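Local atomic coordinates of taurine:2-oxoglutarate aminotransferase (Bifidobacterium kashiwanohense PV20-2, PDB entry 6JIX), a protein that probably transfers amino groups between taurine and 2-oxoglutarate, as a pyridoxal 5'-phosphate-dependent enzyme of the class-III aminotransferase family. Residues A[327-330]-A[331-335]. Numbering follows the deposited sequence.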
ATOM      1  N   ALA A 327     -17.157  -2.356 -10.460  1.00 28.99           N
ATOM      2  CA  ALA A 327     -16.296  -2.637 -11.606  1.00 25.12           C
ATOM      3  C   ALA A 327     -16.462  -4.074 -12.080  1.00 22.00           C
ATOM      4  O   ALA A 327     -16.685  -4.327 -13.266  1.00 23.36           O
ATOM      5  CB  ALA A 327     -14.836  -2.366 -11.251  1.00 23.53           C
ATOM      6  N   VAL A 328     -16.386  -5.035 -11.166  1.00 20.36           N
ATOM      7  CA  VAL A 328     -16.443  -6.425 -11.611  1.00 24.17           C
ATOM      8  C   VAL A 328     -17.797  -6.725 -12.241  1.00 24.56           C
ATOM      9  O   VAL A 328     -17.871  -7.378 -13.289  1.00 26.09           O
ATOM     10  CB  VAL A 328     -16.122  -7.383 -10.451  1.00 23.58           C
ATOM     11  CG1 VAL A 328     -16.372  -8.818 -10.872  1.00 16.72           C
ATOM     12  CG2 VAL A 328     -14.670  -7.171  -9.961  1.00 22.93           C
ATOM     13  N   ASN A 329     -18.886  -6.222 -11.630  1.00 24.72           N
ATOM     14  CA  ASN A 329     -20.226  -6.416 -12.191  1.00 24.78           C
ATOM     15  C   ASN A 329     -20.321  -5.834 -13.595  1.00 23.78           C
ATOM     16  O   ASN A 329     -20.958  -6.421 -14.472  1.00 24.08           O
ATOM     17  CB  ASN A 329     -21.289  -5.780 -11.292  1.00 26.83           C
ATOM     18  CG  ASN A 329     -21.800  -6.731 -10.210  1.00 34.60           C
ATOM     19  OD1 ASN A 329     -21.746  -7.957 -10.361  1.00 36.42           O
ATOM     20  ND2 ASN A 329     -22.290  -6.163  -9.101  1.00 32.18           N
ATOM     21  N   TYR A 330     -19.668  -4.698 -13.837  1.00 23.28           N
ATOM     22  CA  TYR A 330     -19.636  -4.146 -15.183  1.00 23.44           C
ATOM     23  C   TYR A 330     -18.916  -5.077 -16.158  1.00 26.33           C
ATOM     24  O   TYR A 330     -19.422  -5.354 -17.256  1.00 26.68           O
ATOM     25  CB  TYR A 330     -18.971  -2.776 -15.179  1.00 23.05           C
ATOM     26  CG  TYR A 330     -19.196  -2.042 -16.483  1.00 28.45           C
ATOM     27  CD1 TYR A 330     -18.420  -2.310 -17.606  1.00 27.20           C
ATOM     28  CD2 TYR A 330     -20.204  -1.097 -16.593  1.00 24.88           C
ATOM     29  CE1 TYR A 330     -18.640  -1.630 -18.797  1.00 31.97           C
ATOM     30  CE2 TYR A 330     -20.423  -0.419 -17.756  1.00 25.93           C
ATOM     31  CZ  TYR A 330     -19.656  -0.680 -18.862  1.00 30.20           C
ATOM     32  OH  TYR A 330     -19.920   0.026 -20.027  1.00 30.75           O
ATOM     33  N   TYR A 331     -17.713  -5.542 -15.795  1.00 24.83           N
ATOM     34  CA  TYR A 331     -16.974  -6.429 -16.694  1.00 27.72           C
ATOM     35  C   TYR A 331     -17.881  -7.552 -17.150  1.00 26.02           C
ATOM     36  O   TYR A 331     -17.951  -7.868 -18.342  1.00 24.39           O
ATOM     37  CB  TYR A 331     -15.722  -7.020 -16.019  1.00 25.07           C
ATOM     38  CG  TYR A 331     -14.582  -6.064 -15.750  1.00 25.89           C
ATOM     39  CD1 TYR A 331     -14.068  -5.256 -16.757  1.00 21.08           C
ATOM     40  CD2 TYR A 331     -14.015  -5.976 -14.475  1.00 22.92           C
ATOM     41  CE1 TYR A 331     -13.035  -4.391 -16.502  1.00 22.21           C
ATOM     42  CE2 TYR A 331     -12.983  -5.114 -14.211  1.00 19.97           C
ATOM     43  CZ  TYR A 331     -12.491  -4.324 -15.223  1.00 24.61           C
ATOM     44  OH  TYR A 331     -11.446  -3.457 -14.961  1.00 26.57           O
ATOM     45  N   LEU A 332     -18.603  -8.145 -16.198  1.00 21.59           N
ATOM     46  CA  LEU A 332     -19.433  -9.303 -16.491  1.00 22.95           C
ATOM     47  C   LEU A 332     -20.682  -8.901 -17.268  1.00 33.93           C
ATOM     48  O   LEU A 332     -20.923  -9.398 -18.379  1.00 31.32           O
ATOM     49  CB  LEU A 332     -19.798 -10.016 -15.188  1.00 20.79           C
ATOM     50  CG  LEU A 332     -18.629 -10.575 -14.361  1.00 29.70           C
ATOM     51  CD1 LEU A 332     -19.107 -11.277 -13.085  1.00 21.50           C
ATOM     52  CD2 LEU A 332     -17.768 -11.515 -15.208  1.00 26.39           C
ATOM     53  N   GLU A 333     -21.481  -7.976 -16.708  1.00 31.41           N
ATOM     54  CA  GLU A 333     -22.778  -7.657 -17.300  1.00 30.32           C
ATOM     55  C   GLU A 333     -22.639  -7.120 -18.720  1.00 34.30           C
ATOM     56  O   GLU A 333     -23.485  -7.416 -19.573  1.00 36.75           O
ATOM     57  CB  GLU A 333     -23.527  -6.652 -16.423  1.00 28.60           C
ATOM     58  CG  GLU A 333     -24.221  -7.295 -15.229  1.00 32.47           C
ATOM     59  CD  GLU A 333     -24.462  -6.332 -14.065  1.00 42.59           C
ATOM     60  OE1 GLU A 333     -24.806  -5.146 -14.298  1.00 47.39           O
ATOM     61  OE2 GLU A 333     -24.321  -6.776 -12.904  1.00 46.53           O
ATOM     62  N   HIS A 334     -21.569  -6.371 -19.009  1.00 35.33           N
ATOM     63  CA  HIS A 334     -21.369  -5.762 -20.320  1.00 30.36           C
ATOM     64  C   HIS A 334     -20.437  -6.575 -21.193  1.00 29.95           C
ATOM     65  O   HIS A 334     -19.916  -6.050 -22.184  1.00 24.88           O
ATOM     66  CB  HIS A 334     -20.837  -4.337 -20.181  1.00 27.51           C
ATOM     67  CG  HIS A 334     -21.867  -3.360 -19.720  1.00 28.97           C
ATOM     68  ND1 HIS A 334     -22.320  -2.329 -20.513  1.00 32.87           N
ATOM     69  CD2 HIS A 334     -22.548  -3.267 -18.554  1.00 31.00           C
ATOM     70  CE1 HIS A 334     -23.227  -1.633 -19.850  1.00 36.94           C
ATOM     71  NE2 HIS A 334     -23.385  -2.181 -18.659  1.00 36.66           N
ATOM     72  N   ASP A 335     -20.202  -7.829 -20.816  1.00 35.34           N
ATOM     73  CA  ASP A 335     -19.331  -8.758 -21.524  1.00 34.59           C
ATOM     74  C   ASP A 335     -18.120  -8.030 -22.105  1.00 35.91           C
ATOM     75  O   ASP A 335     -17.932  -7.922 -23.320  1.00 35.97           O
ATOM     76  CB  ASP A 335     -20.091  -9.541 -22.595  1.00 31.40           C
ATOM     77  CG  ASP A 335     -19.450 -10.915 -22.860  1.00 49.86           C
ATOM     78  OD1 ASP A 335     -18.218 -11.081 -22.583  1.00 42.90           O
ATOM     79  OD2 ASP A 335     -20.175 -11.827 -23.329  1.00 47.20           O
TER
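Y330, in the last turn of helix 318-333, and H334, the first residue beyond it, lay their rings face to face just where a Schellman motif ends the helix, a worked example of i to i+4 aromatic stacking. The centroids of the Y330 and H334 rings are 3.9 Å apart and the planes only 9° from parallel. CG anti to the backbone N (chi1 -167°) lays the Y330 ring alongside H334, with CE2 over the centre of the imidazole. Over the Y330 ring, H334 CG is displaced toward the rim, while H334 CB adds a CH-pi contact. The backbone joins the same pair, H334 N donating to Y330 O at 3.0 Å. An alanine in place of Y330 would strip one face of the imidazole of its stacking partner and would probably let H334 turn more freely. The buried Y331 ring packs against N60, L61 and C285, its hydroxyl hydrogen-bonded to the carbonyl O of G282, next in sequence to the cofactor-binding K281. On the flank facing helix 89-102, V328 CG1 meets L332 CD1 at 4.3 Å. The N329 and E333 side chains only pass each other, N329 CB 3.6 Å from E333 OE2, with amide and carboxylate planes 30° apart. D335, at positive phi, is the C-prime residue of the Schellman motif, in which V336 N reaches Y331 O; it also N-caps helix 336-357, OD1 accepting from A338 N, while its own N donates to L332 O at 3.0 Å.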